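Local coordinates for protein glyoxalase III (glutathione-independent) (PDB 4LRU) that converts methylglyoxal to D-lactate in one glutathione-independent step, detoxifying the methylglyoxal that Candida albicans makes in its own metabolism, at residues 12-17 and 111-116; 23-28 and 56-61; 128-133 and 148-153; 132-137 and 213-218. All coordinates share one frame; numbering follows the deposited sequence. Where two conformers were deposited one is given.

Interaction 1. Residues 12-17 and 111-116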
# COMPACT_ATOMS: atom_id res chain seq x y z
N THR A 12 -2.72 4.11 -5.39
CA THR A 12 -2.13 4.48 -6.67
C THR A 12 -3.07 5.34 -7.52
O THR A 12 -4.29 5.16 -7.52
CB THR A 12 -1.72 3.26 -7.53
OG1 THR A 12 -1.09 3.72 -8.73
CG2 THR A 12 -2.92 2.40 -7.89
N SER A 13 -2.47 6.26 -8.28
CA SER A 13 -3.16 7.13 -9.22
C SER A 13 -3.09 6.61 -10.67
O SER A 13 -3.73 7.16 -11.56
CB SER A 13 -2.56 8.53 -9.17
OG SER A 13 -1.23 8.56 -9.69
N TYR A 14 -2.34 5.53 -10.89
CA TYR A 14 -2.13 5.01 -12.24
C TYR A 14 -3.28 4.06 -12.55
O TYR A 14 -3.57 3.18 -11.75
CB TYR A 14 -0.81 4.27 -12.31
CG TYR A 14 -0.47 3.81 -13.71
CD1 TYR A 14 0.08 4.69 -14.63
CD2 TYR A 14 -0.77 2.51 -14.13
CE1 TYR A 14 0.37 4.28 -15.92
CE2 TYR A 14 -0.48 2.10 -15.42
CZ TYR A 14 0.11 2.98 -16.30
OH TYR A 14 0.39 2.61 -17.61
N ASN A 15 -3.95 4.28 -13.68
CA ASN A 15 -5.12 3.47 -14.04
C ASN A 15 -5.18 3.37 -15.56
O ASN A 15 -5.72 4.25 -16.23
CB ASN A 15 -6.37 4.15 -13.44
CG ASN A 15 -7.68 3.50 -13.84
OD1 ASN A 15 -8.67 4.20 -14.10
ND2 ASN A 15 -7.74 2.17 -13.82
N GLU A 16 -4.55 2.32 -16.10
CA GLU A 16 -4.40 2.15 -17.54
C GLU A 16 -4.51 0.67 -17.85
O GLU A 16 -4.20 -0.19 -17.01
CB GLU A 16 -3.00 2.59 -17.99
CG GLU A 16 -2.61 4.03 -17.71
CD GLU A 16 -3.40 5.04 -18.51
OE1 GLU A 16 -3.43 6.22 -18.08
OE2 GLU A 16 -4.00 4.67 -19.54
N THR A 17 -4.90 0.37 -19.09
CA THR A 17 -4.75 -0.96 -19.66
C THR A 17 -3.33 -1.49 -19.47
O THR A 17 -2.36 -0.81 -19.79
CB THR A 17 -5.13 -1.00 -21.16
OG1 THR A 17 -4.29 -0.10 -21.90
CG2 THR A 17 -6.58 -0.60 -21.35
N THR A 111 0.72 0.90 -8.61
CA THR A 111 1.73 1.53 -7.75
C THR A 111 3.15 1.49 -8.34
O THR A 111 3.99 2.33 -7.99
CB THR A 111 1.82 0.86 -6.36
OG1 THR A 111 2.14 -0.53 -6.51
CG2 THR A 111 0.54 1.01 -5.59
N LEU A 112 3.44 0.50 -9.18
CA LEU A 112 4.74 0.37 -9.82
C LEU A 112 5.05 1.60 -10.65
O LEU A 112 6.22 1.92 -10.87
CB LEU A 112 4.78 -0.87 -10.71
CG LEU A 112 4.68 -2.19 -9.94
CD1 LEU A 112 4.40 -3.34 -10.89
CD2 LEU A 112 5.93 -2.47 -9.12
N PHE A 113 4.00 2.25 -11.14
CA PHE A 113 4.15 3.37 -12.06
C PHE A 113 4.34 4.70 -11.33
O PHE A 113 5.16 5.53 -11.74
CB PHE A 113 2.97 3.46 -13.02
CG PHE A 113 2.91 2.32 -14.01
CD1 PHE A 113 2.28 1.13 -13.67
CD2 PHE A 113 3.48 2.43 -15.26
CE1 PHE A 113 2.22 0.08 -14.56
CE2 PHE A 113 3.41 1.39 -16.18
CZ PHE A 113 2.78 0.21 -15.83
N ASP A 114 3.57 4.92 -10.26
CA ASP A 114 3.59 6.21 -9.60
C ASP A 114 4.28 6.28 -8.24
O ASP A 114 4.92 7.29 -7.93
CB ASP A 114 2.21 6.86 -9.56
CG ASP A 114 1.22 6.11 -8.69
OD1 ASP A 114 1.37 4.88 -8.48
OD2 ASP A 114 0.27 6.77 -8.25
N TYR A 115 4.20 5.22 -7.44
CA TYR A 115 4.72 5.31 -6.08
C TYR A 115 6.22 5.69 -6.02
O TYR A 115 6.60 6.46 -5.16
CB TYR A 115 4.48 4.03 -5.27
CG TYR A 115 3.12 3.94 -4.57
CD1 TYR A 115 2.06 4.80 -4.88
CD2 TYR A 115 2.90 2.95 -3.63
CE1 TYR A 115 0.84 4.68 -4.24
CE2 TYR A 115 1.69 2.82 -2.99
CZ TYR A 115 0.64 3.66 -3.31
OH TYR A 115 -0.60 3.54 -2.67
N PRO A 116 7.07 5.15 -6.91
CA PRO A 116 8.49 5.51 -6.81
C PRO A 116 8.83 6.97 -7.02
O PRO A 116 9.92 7.41 -6.64
CB PRO A 116 9.16 4.64 -7.87
CG PRO A 116 8.24 3.46 -8.03
CD PRO A 116 6.86 4.04 -7.86

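Interaction 2. Residues 23-28 and 56-61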
# COMPACT_ATOMS: atom_id res chain seq x y z
N LYS A 23 -7.30 -5.72 -19.79
CA LYS A 23 -7.92 -5.09 -18.62
C LYS A 23 -6.97 -4.06 -17.99
O LYS A 23 -5.75 -4.13 -18.16
CB LYS A 23 -8.27 -6.13 -17.55
CG LYS A 23 -9.30 -7.15 -17.97
CD LYS A 23 -10.60 -6.51 -18.40
CE LYS A 23 -11.62 -7.57 -18.79
NZ LYS A 23 -12.97 -6.97 -18.95
N LYS A 24 -7.54 -3.15 -17.20
CA LYS A 24 -6.76 -2.12 -16.53
C LYS A 24 -6.22 -2.55 -15.17
O LYS A 24 -6.87 -3.31 -14.45
CB LYS A 24 -7.60 -0.87 -16.35
CG LYS A 24 -8.04 -0.27 -17.66
CD LYS A 24 -8.67 1.10 -17.43
CE LYS A 24 -9.06 1.77 -18.74
NZ LYS A 24 -9.59 3.13 -18.47
N THR A 25 -5.04 -2.04 -14.81
CA THR A 25 -4.66 -2.00 -13.41
C THR A 25 -5.04 -0.68 -12.78
O THR A 25 -5.59 0.22 -13.44
CB THR A 25 -3.16 -2.31 -13.21
OG1 THR A 25 -2.91 -2.60 -11.82
CG2 THR A 25 -2.28 -1.14 -13.62
N GLY A 26 -4.75 -0.58 -11.49
CA GLY A 26 -5.19 0.50 -10.63
C GLY A 26 -5.16 0.00 -9.21
O GLY A 26 -4.30 -0.80 -8.86
N VAL A 27 -6.09 0.47 -8.39
CA VAL A 27 -6.14 0.13 -6.96
C VAL A 27 -6.80 -1.24 -6.80
O VAL A 27 -7.89 -1.47 -7.31
CB VAL A 27 -6.95 1.19 -6.20
CG1 VAL A 27 -7.10 0.81 -4.72
CG2 VAL A 27 -6.30 2.56 -6.36
N PHE A 28 -6.13 -2.14 -6.09
CA PHE A 28 -6.70 -3.46 -5.81
C PHE A 28 -7.65 -3.34 -4.65
O PHE A 28 -7.23 -3.08 -3.54
CB PHE A 28 -5.60 -4.46 -5.48
CG PHE A 28 -6.00 -5.88 -5.73
CD1 PHE A 28 -6.76 -6.58 -4.82
CD2 PHE A 28 -5.65 -6.51 -6.92
CE1 PHE A 28 -7.18 -7.87 -5.08
CE2 PHE A 28 -6.05 -7.81 -7.19
CZ PHE A 28 -6.81 -8.49 -6.27
N GLY A 56 -8.34 4.76 -10.22
CA GLY A 56 -9.34 3.81 -10.71
C GLY A 56 -9.04 2.42 -10.17
O GLY A 56 -7.95 2.17 -9.65
N TRP A 57 -10.04 1.55 -10.22
CA TRP A 57 -9.88 0.21 -9.68
C TRP A 57 -9.11 -0.67 -10.65
O TRP A 57 -9.29 -0.58 -11.86
CB TRP A 57 -11.24 -0.44 -9.39
CG TRP A 57 -12.10 0.31 -8.44
CD1 TRP A 57 -13.33 0.82 -8.69
CD2 TRP A 57 -11.80 0.64 -7.08
NE1 TRP A 57 -13.83 1.45 -7.57
CE2 TRP A 57 -12.90 1.36 -6.57
CE3 TRP A 57 -10.70 0.42 -6.24
CZ2 TRP A 57 -12.95 1.83 -5.26
CZ3 TRP A 57 -10.75 0.89 -4.94
CH2 TRP A 57 -11.87 1.59 -4.46
N ASP A 58 -8.31 -1.58 -10.10
CA ASP A 58 -7.75 -2.67 -10.89
C ASP A 58 -8.89 -3.61 -11.30
O ASP A 58 -9.63 -4.08 -10.44
CB ASP A 58 -6.67 -3.40 -10.10
CG ASP A 58 -6.02 -4.51 -10.89
OD1 ASP A 58 -6.74 -5.44 -11.30
OD2 ASP A 58 -4.77 -4.48 -11.06
N ASP A 59 -9.09 -3.83 -12.59
CA ASP A 59 -10.25 -4.59 -13.09
C ASP A 59 -10.25 -6.03 -12.55
O ASP A 59 -11.31 -6.64 -12.36
CB ASP A 59 -10.27 -4.64 -14.63
CG ASP A 59 -10.63 -3.30 -15.28
OD1 ASP A 59 -11.30 -2.46 -14.65
OD2 ASP A 59 -10.27 -3.12 -16.47
N HIS A 60 -9.07 -6.58 -12.32
CA HIS A 60 -8.97 -7.95 -11.81
C HIS A 60 -9.42 -8.05 -10.34
O HIS A 60 -9.78 -9.14 -9.88
CB HIS A 60 -7.56 -8.50 -12.02
CG HIS A 60 -7.27 -8.86 -13.44
ND1 HIS A 60 -6.04 -9.31 -13.86
CD2 HIS A 60 -8.03 -8.74 -14.55
CE1 HIS A 60 -6.07 -9.52 -15.17
NE2 HIS A 60 -7.27 -9.18 -15.61
N SER A 61 -9.47 -6.91 -9.65
CA SER A 61 -9.77 -6.90 -8.21
C SER A 61 -11.26 -6.74 -7.88
O SER A 61 -11.66 -6.89 -6.73
CB SER A 61 -8.98 -5.81 -7.51
OG SER A 61 -9.53 -4.52 -7.75

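Interaction 3. Residues 128-133 and 148-153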
# COMPACT_ATOMS: atom_id res chain seq x y z
N VAL A 128 5.85 10.79 8.82
CA VAL A 128 5.30 9.78 9.74
C VAL A 128 6.42 9.00 10.41
O VAL A 128 6.47 8.89 11.64
CB VAL A 128 4.37 8.81 9.01
CG1 VAL A 128 4.06 7.60 9.88
CG2 VAL A 128 3.08 9.52 8.61
N TYR A 129 7.37 8.50 9.61
CA TYR A 129 8.45 7.68 10.17
C TYR A 129 9.34 8.47 11.11
O TYR A 129 9.80 7.93 12.12
CB TYR A 129 9.29 7.06 9.05
CG TYR A 129 10.19 5.95 9.53
CD1 TYR A 129 9.66 4.74 9.96
CD2 TYR A 129 11.56 6.11 9.57
CE1 TYR A 129 10.48 3.72 10.41
CE2 TYR A 129 12.39 5.09 10.00
CZ TYR A 129 11.84 3.90 10.43
OH TYR A 129 12.68 2.90 10.89
N ASP A 130 9.62 9.73 10.80
CA ASP A 130 10.63 10.47 11.52
C ASP A 130 10.12 11.04 12.83
O ASP A 130 10.90 11.56 13.61
CB ASP A 130 11.19 11.61 10.66
CG ASP A 130 12.14 11.12 9.61
OD1 ASP A 130 12.53 9.93 9.67
OD2 ASP A 130 12.55 11.94 8.76
N LYS A 131 8.81 10.95 13.07
CA LYS A 131 8.24 11.36 14.35
C LYS A 131 7.80 10.19 15.21
O LYS A 131 7.20 10.39 16.27
CB LYS A 131 7.07 12.30 14.12
CG LYS A 131 5.81 11.67 13.59
CD LYS A 131 4.78 12.79 13.48
CE LYS A 131 3.38 12.26 13.34
NZ LYS A 131 2.41 13.38 13.19
N GLY A 132 8.17 8.99 14.79
CA GLY A 132 7.92 7.77 15.56
C GLY A 132 6.63 7.05 15.22
O GLY A 132 6.15 6.21 16.00
N GLY A 133 6.03 7.40 14.08
CA GLY A 133 4.93 6.66 13.51
C GLY A 133 5.32 5.37 12.78
O GLY A 133 6.49 4.99 12.76
N LEU A 148 13.46 6.42 -1.88
CA LEU A 148 13.05 7.16 -0.69
C LEU A 148 14.14 7.21 0.36
O LEU A 148 14.42 6.21 1.03
CB LEU A 148 11.78 6.59 -0.09
CG LEU A 148 11.18 7.40 1.05
CD1 LEU A 148 10.96 8.85 0.63
CD2 LEU A 148 9.89 6.76 1.52
N ASN A 149 14.75 8.37 0.52
CA ASN A 149 15.73 8.52 1.58
C ASN A 149 15.03 8.99 2.86
O ASN A 149 14.01 9.68 2.81
CB ASN A 149 16.85 9.46 1.14
CG ASN A 149 17.93 8.74 0.35
OD1 ASN A 149 17.76 7.58 -0.05
ND2 ASN A 149 19.03 9.41 0.10
N ASP A 150 15.54 8.55 3.99
CA ASP A 150 15.06 9.02 5.30
C ASP A 150 15.85 10.27 5.66
O ASP A 150 17.07 10.25 5.70
CB ASP A 150 15.30 7.92 6.34
CG ASP A 150 14.75 8.27 7.71
OD1 ASP A 150 14.34 9.43 7.94
OD2 ASP A 150 14.74 7.35 8.56
N PRO A 151 15.17 11.41 5.86
CA PRO A 151 15.91 12.64 6.13
C PRO A 151 16.81 12.53 7.36
O PRO A 151 17.82 13.22 7.44
CB PRO A 151 14.80 13.67 6.37
CG PRO A 151 13.67 13.17 5.52
CD PRO A 151 13.75 11.67 5.56
N LYS A 152 16.44 11.66 8.30
CA LYS A 152 17.19 11.52 9.54
C LYS A 152 18.52 10.80 9.37
O LYS A 152 19.41 10.93 10.21
CB LYS A 152 16.34 10.79 10.57
CG LYS A 152 15.43 11.72 11.37
CD LYS A 152 14.63 10.97 12.42
CE LYS A 152 15.29 11.02 13.78
NZ LYS A 152 14.74 9.99 14.71
N THR A 153 18.67 10.05 8.28
CA THR A 153 19.89 9.26 8.08
C THR A 153 20.68 9.66 6.83
O THR A 153 21.86 9.36 6.76
CB THR A 153 19.57 7.77 7.96
OG1 THR A 153 18.84 7.54 6.74
CG2 THR A 153 18.73 7.27 9.15
O HOH W 1 11.59 8.57 14.65
O HOH W 2 11.82 10.63 16.44

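Interaction 4. Residues 132-137 and 213-218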
# COMPACT_ATOMS: atom_id res chain seq x y z
N GLY A 132 8.17 8.99 14.79
CA GLY A 132 7.92 7.77 15.56
C GLY A 132 6.63 7.05 15.22
O GLY A 132 6.15 6.21 16.00
N GLY A 133 6.03 7.40 14.08
CA GLY A 133 4.93 6.66 13.51
C GLY A 133 5.32 5.37 12.78
O GLY A 133 6.49 4.99 12.76
N VAL A 134 4.33 4.72 12.19
CA VAL A 134 4.55 3.46 11.50
C VAL A 134 4.28 3.67 10.01
O VAL A 134 3.26 4.26 9.62
CB VAL A 134 3.67 2.33 12.08
CG1 VAL A 134 3.60 1.13 11.14
CG2 VAL A 134 4.20 1.91 13.44
N VAL A 135 5.21 3.18 9.19
CA VAL A 135 5.08 3.23 7.74
C VAL A 135 4.97 1.80 7.22
O VAL A 135 5.74 0.91 7.61
CB VAL A 135 6.29 3.93 7.09
CG1 VAL A 135 6.19 3.88 5.57
CG2 VAL A 135 6.40 5.36 7.57
N SER A 136 4.01 1.58 6.33
CA SER A 136 3.57 0.24 5.97
C SER A 136 3.06 0.22 4.55
O SER A 136 2.67 1.24 3.99
CB SER A 136 2.50 -0.23 6.94
OG SER A 136 1.34 0.58 6.84
N ALA A 137 3.06 -0.97 3.96
CA ALA A 137 2.49 -1.17 2.64
C ALA A 137 2.25 -2.65 2.41
O ALA A 137 2.90 -3.51 3.00
CB ALA A 137 3.43 -0.61 1.58
N ASP A 213 9.66 -4.84 10.87
CA ASP A 213 10.99 -4.44 11.28
C ASP A 213 10.85 -3.11 11.99
O ASP A 213 10.81 -2.05 11.36
CB ASP A 213 11.94 -4.35 10.08
CG ASP A 213 13.39 -4.24 10.50
OD1 ASP A 213 13.61 -3.79 11.65
OD2 ASP A 213 14.28 -4.64 9.72
N GLY A 214 10.74 -3.17 13.31
CA GLY A 214 10.49 -1.97 14.10
C GLY A 214 9.17 -1.35 13.71
O GLY A 214 8.12 -1.93 13.92
N ARG A 215 9.25 -0.16 13.10
CA ARG A 215 8.05 0.59 12.71
C ARG A 215 7.83 0.56 11.19
O ARG A 215 7.14 1.40 10.61
CB ARG A 215 8.14 2.03 13.25
CG ARG A 215 7.98 2.10 14.77
CD ARG A 215 8.33 3.46 15.34
NE ARG A 215 9.73 3.79 15.12
CZ ARG A 215 10.16 4.68 14.23
NH1 ARG A 215 9.29 5.38 13.51
NH2 ARG A 215 11.46 4.88 14.07
N ILE A 216 8.41 -0.45 10.55
CA ILE A 216 8.12 -0.73 9.14
C ILE A 216 7.40 -2.08 9.07
O ILE A 216 7.91 -3.08 9.56
CB ILE A 216 9.40 -0.81 8.32
CG1 ILE A 216 10.17 0.50 8.46
CG2 ILE A 216 9.08 -1.11 6.87
CD1 ILE A 216 11.54 0.49 7.84
N VAL A 217 6.22 -2.07 8.47
CA VAL A 217 5.40 -3.28 8.38
C VAL A 217 4.97 -3.48 6.93
O VAL A 217 4.40 -2.59 6.30
CB VAL A 217 4.16 -3.20 9.28
CG1 VAL A 217 3.34 -4.47 9.18
CG2 VAL A 217 4.57 -2.93 10.71
N THR A 218 5.28 -4.65 6.38
CA THR A 218 4.88 -4.93 5.01
C THR A 218 4.18 -6.28 4.91
O THR A 218 4.40 -7.17 5.73
CB THR A 218 6.10 -4.92 4.08
OG1 THR A 218 7.16 -5.70 4.63
CG2 THR A 218 6.61 -3.49 3.88

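Interaction 1. Residues 12-17 and 111-116
Asp114 receives three polar hydrogens from two consecutive residues of the 12-17 loop. Its OD1 accepts the hydroxyl of Thr12, with Thr12 OG1 2.7 Å from Asp114 OD1 and well above the carboxylate plane. Asp114 OD2 takes two bonds from Ser13, one from the backbone N at 2.8 Å and one from OG at 2.7 Å. Both donors come from the same face of the carboxylate, and the bond from Ser13 N is nearly straight, 170° at the hydrogen. With both oxygens gripped, the acid group has little freedom to rotate.

Beside this polar patch, Tyr14 and Phe113 form an offset stack. Their ring planes differ by 6° and their centroids lie 3.7 Å apart. Phe113 CG sits over the centre of the Tyr14 ring and Tyr14 CE2 over the centre of the Phe113 ring, while Phe113 CB adds a CH-pi contact to the same tyrosine face.

The hydroxyl of Thr12 is itself held: OG1, anti to its own backbone N (chi1 -177°), also accepts from Tyr14 N at 3.1 Å, closing an ST turn; one hydroxyl thereby links the acid to the chain that carries the tyrosine. Thr111 CG2 packs 3.7 Å from Thr12 CB and also lies over the Tyr115 ring, toward its rim. In the second shell, Thr111 OG1 bonds to Gly108 O, and the Thr111 side chain comes within about 3 Å of that of His140, an inferred active-site residue.

The contact thus joins the loop after strand 6-10 to helix 111-114, which follows strand 102-105; strands 6-10 and 102-105 are parallel neighbours in the central sheet.

Interaction 2. Residues 23-28 and 56-61
Val27 and Trp57 make a single beta bridge between two loops, the one entering helix 29-42 and the one that follows strand 45-50. Val27 N donates to Gly56 O at 2.8 Å in a nearly straight bond, and Asp58 N returns one to Val27 O at 2.8 Å, arriving from above the carbonyl plane. Gly26 lets the chains close up here, its CA lying 3.4 Å from Gly56 O in a CA-H...O contact. The indole meets the bridge with its benzo edge: Val27 O lies in the ring plane at that edge, and Val27 CG1 touches Trp57 CZ3.

Further along, Lys24 and Asp59 exchange two bonds. Lys24 N donates to Asp59 OD2 from above the carboxylate plane, and Asp59 N to Lys24 O.

Asp58 is held at both oxygens. Its CG stands anti to the backbone N (chi1 -178°), 3.8 Å from Thr25 OG1. OD2 accepts from Thr25 OG1 at 2.8 Å and also bonds Tyr19 OH, while OD1 accepts from His60 N, an Asx turn. Ser61 OG donates to Asp58 O on a lone pair, 2.7 Å away, and also bonds Val29 N at the start of the helix. Ser61 CB sits directly over the Phe28 ring, 3.3 Å from the centroid and only 5° off the ring normal. The Lys23 side chain crosses that of His60 at about a right angle, CG nearest NE2, and His60 NE2 bonds Asp21 OD2.

Phe28 stacks edge-to-face with Phe66, and its side chain is about 6 Å from that of Cys139, an inferred active-site residue. Such loops, leaving the C-terminal ends of the parallel strands, surround the active site in the DJ-1 superfamily fold.

Interaction 3. Residues 128-133 and 148-153
The carboxylate of Asp130 lies edge to edge with that of Asp150, nearly coplanar with it (19°), the two side chains sliding past each other in opposite directions. Each acid belongs to a local motif. Asp130 lies in the last turn of helix 119-130, which ends in a Schellman motif with Gly132 as the C-prime residue: Gly133 N reaches back to Val128 O, and Gly132 N bonds weakly to Tyr129 O. Asp150 starts an Asx turn, its OD1 accepting from Lys152 N at 3.1 Å, with the amide well above the carboxylate plane.

Asp130 OD1 and Asp150 OD1 are 2.6 Å apart. Two acid oxygens this near suggest that one of the two groups may carry a proton; the nearby C-terminal end of the helix would, if anything, add to the negative potential around the pair.

Aliphatic carbon packs against Asp130. Pro151 CD comes to 3.4 Å from Asp130 OD2, and the Lys152 chain runs past so that its CD is 3.6 Å from Asp130 OD1. On the helix side, Asp150 OD2 lies in the plane of the Tyr129 ring, at the CD2-CE2 edge; ring and carboxylate planes are 71° apart. The same tyrosine makes a cation-pi contact with Arg215 and packs on Leu157.

This is a surface contact, away from the active site, that joins the end of the helix to the short strand 149-150 and the turn after it. Lys152 NZ stays 5.5 Å from Asp130 OD1 and is tied to the helix end by weak bonds to two waters: water 1 donates to Tyr129 O, and water 2 to Asp130 O at 3.1 Å.

Interaction 4. Residues 132-137 and 213-218
Arg215 lies across the start of strand 134-137, its CB and CG against Val134 CG2, the closest pair being CB at 3.9 Å. The strands beyond, 134-137 and 216-218, are parallel neighbours in the central sheet of this DJ-1 superfamily fold, with axes 16° apart.

Val135 N donates to Arg215 O, Val217 N to Val135 O at 3.1 Å, and Ala137 N to Val217 O, so the two chains advance in step. Ser136 CB and Val217 CB stand side by side on one face, 4.1 Å apart. Val217 CG2 also reaches obliquely to Val134 CG1, and all three residues pack on Val232 of helix 225-236. Ser136 OG turns to Phe103 O of the next strand. The other face carries Val135 and Ile216, both resting on Tyr129 of helix 119-130, then Ala137 and Thr218, whose OG1 bonds Thr164 N. Helices therefore cover both faces, and strand 134-138 leads on to Cys139 and His140, two of the inferred active-site residues.

A type II' turn, Asp213 to Ile216, brings the second chain in from strand 210-213. At this end the Arg215 chain bends at chi3 (-63°). Arg215 NH1, which also bonds Tyr129 O, donates to Gly133 O in the guanidinium plane, with Arg215 NH1 2.9 Å from Gly133 O.

In the fold
From the N terminus, strand 6-10 runs into the long loop that holds both 12-17 and 23-28. Interaction 2 closes the shorter loop, back from 56-61 across helix 29-42 and strand 45-50; it is nested inside interaction 1, which closes at 111-116, and the two touch where Asn15 ND2 and Glu16 O meet the backbone of Thr25. Both tie loops at the strand ends. Interactions 3 and 4 come later, in series with the first two, on the far side of the chain's centre from interaction 2. They share Gly132 and Gly133: interaction 3 joins helix 119-130 to strand 149-150, interaction 4 the parallel strands 134-138 and 216-219.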